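Side-chain contacts in alkyl hydroperoxide reductase AhpD (Deinococcus radiodurans R1, PDB 6K40), which probably acts as a peroxiredoxin-type antioxidant enzyme of the AhpD-like family, reducing hydroperoxides in a radiation-resistant bacterium: residues A[27-30]-A[31-35]; A[42-45]-A[46-49]; A[61-64]-A[65-69]; A[100-103]-A[104-108]. All coordinates share one frame; numbering follows the deposited sequence.

All four contacts are local ones within an all-helical chain. Interaction 1 is the first turns of helix 27-40, interaction 2 a loop and the short helix 45-49 it enters, interaction 3 the last turns of helix 54-69. Interaction 1 meets 2 through Trp-33 and Leu-32, and 3 through Leu-32 on Trp-61; 2 meets 3 through Phe-47 on Trp-61. Interaction 4, ending helix 93-107, touches none of them. Each has a buried side (such as Trp-33, Phe-47, Phe-64 and Leu-103), but 1, 3 and 4 also have exposed residues. Interactions 1 to 3 lay an aliphatic group or an amide over an aromatic face; interaction 4 sets a guanidinium over backbone and lets one carbonyl accept two hydrogen bonds from a single serine.

Interaction 1 (A[27-30]-A[31-35]); sequences EGVK and KLWSK
Val-29 and Trp-33, one turn apart at the start of helix 27-40, make the apolar part of this contact. Val-29 CG1 stands over one face of the indole, offset toward its rim, and comes within 3.4 Å of Trp-33 CE2. It gets there because CG1 is trans to the backbone N (chi1 173°). The carbonyl oxygen of Val-29 lies over an indole face too, 3.2 Å from Trp-33 CG, while it accepts the backbone N-H of Trp-33. The ionic part lies on the outer side of the first turn: Lys-30 NZ donates to Glu-27 OE2 at 2.8 Å, on the syn side of the carboxylate but 33° out of its plane. Lys-30 NZ also bonds to the carbonyl of Glu-22. One water bridges Gly-28 O and the amine of Lys-31, whose chain bends back at its last two torsions. Beyond the segments, Trp-33 NE1 is held by Phe-47 O, and Phe-57 of helix 54-69 packs against Val-29 and Leu-32. The chemistry thus splits by side: the indole is fixed by an apolar branch and an N-H bond on the inner side, while the lysines tie down the opening turn through charge and water.

Interaction 2 (A[42-45]-A[46-49]); sequences FVPN and VFRA
The Phe-47 ring carries Pro-44 on one face: CG of the proline lies 4.1 Å from the ring centroid, 29° off the normal, in a CH-pi contact. The two side chains run alongside each other, with Pro-44 CD 3.6 Å from Phe-47 CD2. Val-43 CG1 sits at the ring's edge, near its plane, and also faces the guanidinium of Arg-48 toward that group's rim. At the guanidinium edge a water lies in plane and accepts from NE of the extended Arg-48 chain at 2.6 Å. The same water donates to Val-43 O and Asn-45 OD1, so one molecule ties the loop to the helix. Where the loop enters the N-terminal turn of helix 45-49, the Phe-47 N-H makes a weak bond to Pro-44 O, and Asn-45 O takes a straighter one from Ala-49 N, 2.9 Å long, together with a weak one from Arg-48 N. Asn-45 ND2 is engaged by Val-187 O. Helix 27-40 covers this turn through Trp-33, which receives the Arg-48 cation in a cation-pi contact, and Leu-32, which touches Phe-47; the edge-to-face partner of Phe-47 is Trp-61 on helix 54-69, and Tyr-94 of helix 93-107 borders Pro-44.

Interaction 3 (A[61-64]-A[65-69]); sequences WNYF and NLLVN
Trp-61 and Asn-65, four residues apart near the C-terminal end of helix 54-69, form an amide-on-indole stack in the all-helical AhpD-like fold. Asn-65 CB sits over the centre of the six-membered ring, 3.8 Å from its centroid and 13° off the normal. The amide lies over the ring's rim, its plane 17° from the indole and Asn-65 CG 3.5 Å from Trp-61 CZ2. The spacing puts both side chains on one side of the helix, and their shared start, CG trans to the backbone N, helps bring the amide over the ring. Three residues further along is a second CH-pi contact: Val-68 CG2 lies over a face of Phe-64, 3.9 Å from its centroid and nearer the rim. Tyr-63 and Leu-67 lie alongside each other, Leu-67 CD2 4.1 Å from Tyr-63 CZ. Backbone bonds from residues 65 to 68 back to 61 to 64 set this spacing, with a wider pi-type turn at 65-69. Further out, Gln-169 of helix 161-184 bonds the Tyr-63 hydroxyl, and Met-173 packs on Tyr-63 and Phe-64. The stacked amide's rotation is fixed from one turn ahead: Asn-69 ND2 donates to Asn-65 OD1 at 2.9 Å, with the acceptor only 4° out of the Asn-69 amide plane.

Interaction 4 (A[100-103]-A[104-108]); sequences GAAL and REFSG
Leu-103 O is gripped by two donors of Ser-107, the backbone N at 2.9 Å and the hydroxyl OG at 2.7 Å, arriving from opposite faces of the carbonyl plane. The hydroxyl can turn back this far because OG stands between the backbone N and the carbonyl carbon (chi1 75°), and it is also bonded by the N-H of Asp-109 just beyond the helix. Alongside, Leu-103 CD1 approaches Ser-107 CB at 4.0 Å. These bonds lie at the C-terminal end of helix 93-107, in the family's carboxymuconolactone decarboxylase region; Gly-108 leaves the helix with positive phi (67°), although its N-H still reaches Arg-104 O. Upstream, the Arg-104 side chain folds back along the preceding turn. With a bend at chi3 (-58°), its guanidinium lies flat over the backbone, Gly-100 O and Ala-101 CA both near its rim, the latter 3.4 Å from Arg-104 NH2. The CB of Ala-101 is 3.6 Å from the same NH2, whose hydrogen-bond partner is Gln-195 O in the C-terminal tail. On another side of the helix, Phe-106 sets CD2 3.1 Å from Ala-102 O, the carbonyl that also accepts the Phe-106 N-H, and its CE2 comes within 4.3 Å of Ala-102 CB. Glu-80 of helix 76-90 touches Ala-102, Leu-103 and Phe-106, and Ala-113 of helix 110-118 meets both Leu-103 and Arg-104.

Interaction 1 (A[27-30]-A[31-35])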
# COMPACT_ATOMS: atom_id res chain seq x y z
N GLU A 27 -2.66 32.35 -15.45
CA GLU A 27 -4.02 32.24 -15.99
C GLU A 27 -4.25 30.94 -16.75
O GLU A 27 -5.40 30.52 -16.92
CB GLU A 27 -4.32 33.43 -16.90
CG GLU A 27 -4.27 34.79 -16.19
CD GLU A 27 -5.39 34.99 -15.18
OE1 GLU A 27 -6.46 34.37 -15.33
OE2 GLU A 27 -5.19 35.78 -14.23
N GLY A 28 -3.18 30.20 -17.06
CA GLY A 28 -3.36 28.93 -17.72
C GLY A 28 -3.53 27.87 -16.66
O GLY A 28 -4.25 26.89 -16.85
N VAL A 29 -2.92 28.12 -15.50
CA VAL A 29 -3.20 27.29 -14.33
C VAL A 29 -4.67 27.43 -13.94
O VAL A 29 -5.33 26.43 -13.62
CB VAL A 29 -2.27 27.67 -13.17
CG1 VAL A 29 -2.68 26.94 -11.90
CG2 VAL A 29 -0.82 27.35 -13.52
N LYS A 30 -5.20 28.65 -13.97
CA LYS A 30 -6.61 28.84 -13.65
C LYS A 30 -7.51 28.20 -14.70
O LYS A 30 -8.57 27.64 -14.37
CB LYS A 30 -6.92 30.33 -13.49
CG LYS A 30 -6.45 30.92 -12.17
CD LYS A 30 -5.95 32.34 -12.35
CE LYS A 30 -7.06 33.35 -12.10
NZ LYS A 30 -6.53 34.74 -12.00
N LYS A 31 -7.11 28.26 -15.98
CA LYS A 31 -7.92 27.61 -17.00
C LYS A 31 -7.92 26.09 -16.81
O LYS A 31 -8.96 25.44 -16.97
CB LYS A 31 -7.40 27.97 -18.39
CG LYS A 31 -8.21 27.36 -19.53
CD LYS A 31 -7.73 27.85 -20.89
CE LYS A 31 -6.52 27.06 -21.38
NZ LYS A 31 -5.24 27.63 -20.88
N LEU A 32 -6.78 25.53 -16.40
CA LEU A 32 -6.74 24.10 -16.12
C LEU A 32 -7.55 23.75 -14.88
O LEU A 32 -8.20 22.70 -14.83
CB LEU A 32 -5.29 23.64 -15.95
CG LEU A 32 -5.11 22.16 -15.61
CD1 LEU A 32 -5.62 21.28 -16.74
CD2 LEU A 32 -3.65 21.85 -15.29
N TRP A 33 -7.54 24.62 -13.87
CA TRP A 33 -8.38 24.42 -12.69
C TRP A 33 -9.85 24.34 -13.08
O TRP A 33 -10.59 23.45 -12.64
CB TRP A 33 -8.15 25.55 -11.69
CG TRP A 33 -6.84 25.49 -10.97
CD1 TRP A 33 -5.90 24.51 -11.06
CD2 TRP A 33 -6.32 26.45 -10.05
NE1 TRP A 33 -4.83 24.80 -10.25
CE2 TRP A 33 -5.07 25.99 -9.61
CE3 TRP A 33 -6.80 27.66 -9.54
CZ2 TRP A 33 -4.28 26.69 -8.70
CZ3 TRP A 33 -6.03 28.36 -8.63
CH2 TRP A 33 -4.78 27.87 -8.22
N SER A 34 -10.29 25.27 -13.93
CA SER A 34 -11.69 25.30 -14.34
C SER A 34 -12.04 24.08 -15.18
O SER A 34 -13.13 23.51 -15.05
CB SER A 34 -12.01 26.58 -15.09
OG SER A 34 -12.14 27.67 -14.19
N LYS A 35 -11.11 23.63 -16.03
CA LYS A 35 -11.38 22.45 -16.85
C LYS A 35 -11.45 21.20 -15.99
O LYS A 35 -12.33 20.34 -16.19
CB LYS A 35 -10.30 22.33 -17.92
CG LYS A 35 -10.44 21.15 -18.87
CD LYS A 35 -9.17 21.01 -19.71
CE LYS A 35 -8.91 19.58 -20.16
NZ LYS A 35 -9.98 19.06 -21.07
O HOH W 1 -3.86 25.67 -18.96

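Interaction 2 (A[42-45]-A[46-49])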
# COMPACT_ATOMS: atom_id res chain seq x y z
N PHE A 42 -13.88 18.28 -8.94
CA PHE A 42 -12.89 18.85 -8.04
C PHE A 42 -11.64 19.15 -8.85
O PHE A 42 -11.52 18.77 -10.02
CB PHE A 42 -12.60 17.91 -6.86
CG PHE A 42 -11.98 16.61 -7.27
CD1 PHE A 42 -10.61 16.40 -7.15
CD2 PHE A 42 -12.76 15.59 -7.79
CE1 PHE A 42 -10.04 15.21 -7.53
CE2 PHE A 42 -12.20 14.40 -8.18
CZ PHE A 42 -10.83 14.20 -8.05
N VAL A 43 -10.71 19.85 -8.22
CA VAL A 43 -9.42 20.17 -8.82
C VAL A 43 -8.35 19.35 -8.10
O VAL A 43 -8.19 19.49 -6.89
CB VAL A 43 -9.10 21.68 -8.73
CG1 VAL A 43 -7.75 21.97 -9.37
CG2 VAL A 43 -10.18 22.50 -9.40
N PRO A 44 -7.63 18.47 -8.81
CA PRO A 44 -6.56 17.71 -8.16
C PRO A 44 -5.59 18.61 -7.41
O PRO A 44 -5.13 19.63 -7.93
CB PRO A 44 -5.88 17.00 -9.34
CG PRO A 44 -6.97 16.84 -10.34
CD PRO A 44 -7.84 18.07 -10.21
N ASN A 45 -5.27 18.22 -6.18
CA ASN A 45 -4.43 19.05 -5.32
C ASN A 45 -3.04 19.26 -5.91
O ASN A 45 -2.38 20.26 -5.57
CB ASN A 45 -4.32 18.43 -3.92
CG ASN A 45 -5.58 18.64 -3.10
OD1 ASN A 45 -6.34 19.58 -3.33
ND2 ASN A 45 -5.81 17.75 -2.13
N VAL A 46 -2.56 18.35 -6.76
CA VAL A 46 -1.28 18.58 -7.42
C VAL A 46 -1.37 19.79 -8.33
O VAL A 46 -0.42 20.58 -8.43
CB VAL A 46 -0.83 17.31 -8.18
CG1 VAL A 46 -1.80 16.96 -9.31
CG2 VAL A 46 0.58 17.51 -8.72
N PHE A 47 -2.52 19.99 -8.98
CA PHE A 47 -2.72 21.13 -9.87
C PHE A 47 -2.62 22.45 -9.11
O PHE A 47 -2.32 23.49 -9.71
CB PHE A 47 -4.08 21.04 -10.56
CG PHE A 47 -4.16 19.97 -11.62
CD1 PHE A 47 -3.04 19.23 -11.97
CD2 PHE A 47 -5.36 19.69 -12.25
CE1 PHE A 47 -3.11 18.25 -12.94
CE2 PHE A 47 -5.44 18.71 -13.22
CZ PHE A 47 -4.32 17.99 -13.57
N ARG A 48 -2.90 22.43 -7.81
CA ARG A 48 -2.75 23.63 -6.99
C ARG A 48 -1.33 23.76 -6.45
O ARG A 48 -0.73 24.83 -6.51
CB ARG A 48 -3.74 23.61 -5.82
CG ARG A 48 -5.20 23.62 -6.23
CD ARG A 48 -6.08 24.04 -5.06
NE ARG A 48 -7.50 23.94 -5.38
CZ ARG A 48 -8.18 24.87 -6.04
NH1 ARG A 48 -7.58 25.98 -6.45
NH2 ARG A 48 -9.47 24.69 -6.29
N ALA A 49 -0.78 22.66 -5.92
CA ALA A 49 0.49 22.73 -5.21
C ALA A 49 1.66 22.92 -6.17
O ALA A 49 2.48 23.83 -6.00
CB ALA A 49 0.68 21.48 -4.36
O HOH W 2 -8.15 21.49 -4.68

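Interaction 3 (A[61-64]-A[65-69])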
# COMPACT_ATOMS: atom_id res chain seq x y z
N TRP A 61 2.66 19.32 -17.19
CA TRP A 61 1.34 18.72 -17.36
C TRP A 61 1.12 18.31 -18.81
O TRP A 61 0.54 17.25 -19.06
CB TRP A 61 0.24 19.68 -16.91
CG TRP A 61 -1.13 19.16 -17.24
CD1 TRP A 61 -2.05 19.74 -18.08
CD2 TRP A 61 -1.74 17.96 -16.75
NE1 TRP A 61 -3.19 18.97 -18.13
CE2 TRP A 61 -3.03 17.87 -17.33
CE3 TRP A 61 -1.33 16.94 -15.88
CZ2 TRP A 61 -3.90 16.82 -17.06
CZ3 TRP A 61 -2.20 15.90 -15.62
CH2 TRP A 61 -3.46 15.84 -16.20
N ASN A 62 1.56 19.13 -19.76
CA ASN A 62 1.48 18.74 -21.16
C ASN A 62 2.13 17.38 -21.38
O ASN A 62 1.49 16.44 -21.89
CB ASN A 62 2.14 19.82 -22.02
CG ASN A 62 2.11 19.50 -23.49
OD1 ASN A 62 1.06 19.55 -24.13
ND2 ASN A 62 3.27 19.20 -24.05
N TYR A 63 3.38 17.23 -20.94
CA TYR A 63 4.08 15.97 -21.14
C TYR A 63 3.41 14.82 -20.39
O TYR A 63 3.15 13.75 -20.97
CB TYR A 63 5.55 16.09 -20.72
CG TYR A 63 6.32 14.79 -20.81
CD1 TYR A 63 6.14 13.92 -21.89
CD2 TYR A 63 7.22 14.42 -19.82
CE1 TYR A 63 6.84 12.73 -21.97
CE2 TYR A 63 7.92 13.23 -19.90
CZ TYR A 63 7.72 12.39 -20.97
OH TYR A 63 8.42 11.21 -21.05
N PHE A 64 3.12 15.02 -19.10
CA PHE A 64 2.57 13.95 -18.27
C PHE A 64 1.21 13.50 -18.78
O PHE A 64 0.93 12.30 -18.85
CB PHE A 64 2.47 14.44 -16.82
CG PHE A 64 1.90 13.41 -15.87
CD1 PHE A 64 2.73 12.49 -15.25
CD2 PHE A 64 0.54 13.37 -15.60
CE1 PHE A 64 2.22 11.55 -14.38
CE2 PHE A 64 0.02 12.43 -14.73
CZ PHE A 64 0.86 11.52 -14.12
N ASN A 65 0.34 14.45 -19.11
CA ASN A 65 -0.97 14.12 -19.64
C ASN A 65 -0.86 13.34 -20.94
O ASN A 65 -1.56 12.34 -21.13
CB ASN A 65 -1.77 15.41 -19.86
CG ASN A 65 -3.25 15.15 -20.01
OD1 ASN A 65 -3.76 14.09 -19.66
ND2 ASN A 65 -3.97 16.13 -20.55
N LEU A 66 0.04 13.77 -21.85
CA LEU A 66 0.19 13.02 -23.09
C LEU A 66 0.69 11.60 -22.83
O LEU A 66 0.21 10.65 -23.46
CB LEU A 66 1.15 13.76 -24.03
CG LEU A 66 1.41 13.04 -25.36
CD1 LEU A 66 0.13 12.97 -26.19
CD2 LEU A 66 2.52 13.72 -26.14
N LEU A 67 1.61 11.44 -21.88
CA LEU A 67 2.24 10.14 -21.68
C LEU A 67 1.33 9.16 -20.94
O LEU A 67 1.26 7.98 -21.31
CB LEU A 67 3.55 10.31 -20.91
CG LEU A 67 4.31 9.03 -20.59
CD1 LEU A 67 4.90 8.43 -21.86
CD2 LEU A 67 5.40 9.30 -19.55
N VAL A 68 0.62 9.62 -19.91
CA VAL A 68 -0.06 8.73 -18.98
C VAL A 68 -1.54 8.60 -19.29
O VAL A 68 -2.09 7.50 -19.21
CB VAL A 68 0.17 9.24 -17.54
CG1 VAL A 68 -0.63 8.41 -16.54
CG2 VAL A 68 1.65 9.21 -17.20
N ASN A 69 -2.21 9.69 -19.66
CA ASN A 69 -3.66 9.69 -19.79
C ASN A 69 -4.14 9.55 -21.23
O ASN A 69 -5.08 8.80 -21.49
CB ASN A 69 -4.24 10.97 -19.19
CG ASN A 69 -3.88 11.14 -17.73
OD1 ASN A 69 -3.82 10.17 -16.98
ND2 ASN A 69 -3.64 12.38 -17.32

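Interaction 4 (A[100-103]-A[104-108])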
# COMPACT_ATOMS: atom_id res chain seq x y z
N GLY A 100 -4.08 4.48 -7.67
CA GLY A 100 -4.82 3.29 -7.30
C GLY A 100 -6.29 3.43 -7.63
O GLY A 100 -6.92 2.47 -8.09
N ALA A 101 -6.85 4.62 -7.41
CA ALA A 101 -8.21 4.88 -7.88
C ALA A 101 -8.30 4.69 -9.39
O ALA A 101 -9.23 4.04 -9.89
CB ALA A 101 -8.64 6.29 -7.48
N ALA A 102 -7.33 5.23 -10.12
CA ALA A 102 -7.33 5.09 -11.57
C ALA A 102 -7.23 3.63 -12.00
O ALA A 102 -7.90 3.20 -12.95
CB ALA A 102 -6.20 5.91 -12.18
N LEU A 103 -6.39 2.84 -11.32
CA LEU A 103 -6.25 1.44 -11.68
C LEU A 103 -7.51 0.65 -11.34
O LEU A 103 -7.91 -0.23 -12.11
CB LEU A 103 -5.03 0.84 -10.97
CG LEU A 103 -4.81 -0.66 -11.18
CD1 LEU A 103 -4.74 -0.99 -12.67
CD2 LEU A 103 -3.54 -1.12 -10.47
N ARG A 104 -8.14 0.95 -10.20
CA ARG A 104 -9.42 0.33 -9.88
C ARG A 104 -10.45 0.63 -10.96
O ARG A 104 -11.23 -0.25 -11.36
CB ARG A 104 -9.92 0.82 -8.52
CG ARG A 104 -9.18 0.26 -7.33
CD ARG A 104 -9.97 0.48 -6.05
NE ARG A 104 -10.26 1.89 -5.80
CZ ARG A 104 -9.43 2.72 -5.17
NH1 ARG A 104 -8.26 2.29 -4.73
NH2 ARG A 104 -9.77 3.99 -4.99
N GLU A 105 -10.48 1.87 -11.45
CA GLU A 105 -11.44 2.24 -12.48
C GLU A 105 -11.16 1.50 -13.79
O GLU A 105 -12.06 0.87 -14.36
CB GLU A 105 -11.41 3.75 -12.70
CG GLU A 105 -12.44 4.26 -13.70
CD GLU A 105 -12.22 5.71 -14.09
OE1 GLU A 105 -11.47 6.41 -13.37
OE2 GLU A 105 -12.80 6.15 -15.10
N PHE A 106 -9.92 1.56 -14.27
CA PHE A 106 -9.62 1.03 -15.60
C PHE A 106 -9.58 -0.49 -15.63
O PHE A 106 -9.87 -1.10 -16.67
CB PHE A 106 -8.29 1.60 -16.11
CG PHE A 106 -8.35 3.05 -16.49
CD1 PHE A 106 -9.27 3.50 -17.42
CD2 PHE A 106 -7.50 3.97 -15.90
CE1 PHE A 106 -9.33 4.83 -17.77
CE2 PHE A 106 -7.55 5.31 -16.24
CZ PHE A 106 -8.47 5.74 -17.18
N SER A 107 -9.24 -1.13 -14.51
CA SER A 107 -9.15 -2.58 -14.48
C SER A 107 -10.45 -3.25 -14.07
O SER A 107 -10.69 -4.40 -14.43
CB SER A 107 -8.02 -3.02 -13.54
OG SER A 107 -8.40 -2.86 -12.19
N GLY A 108 -11.29 -2.55 -13.31
CA GLY A 108 -12.50 -3.15 -12.78
C GLY A 108 -12.27 -4.24 -11.76
O GLY A 108 -13.20 -4.98 -11.45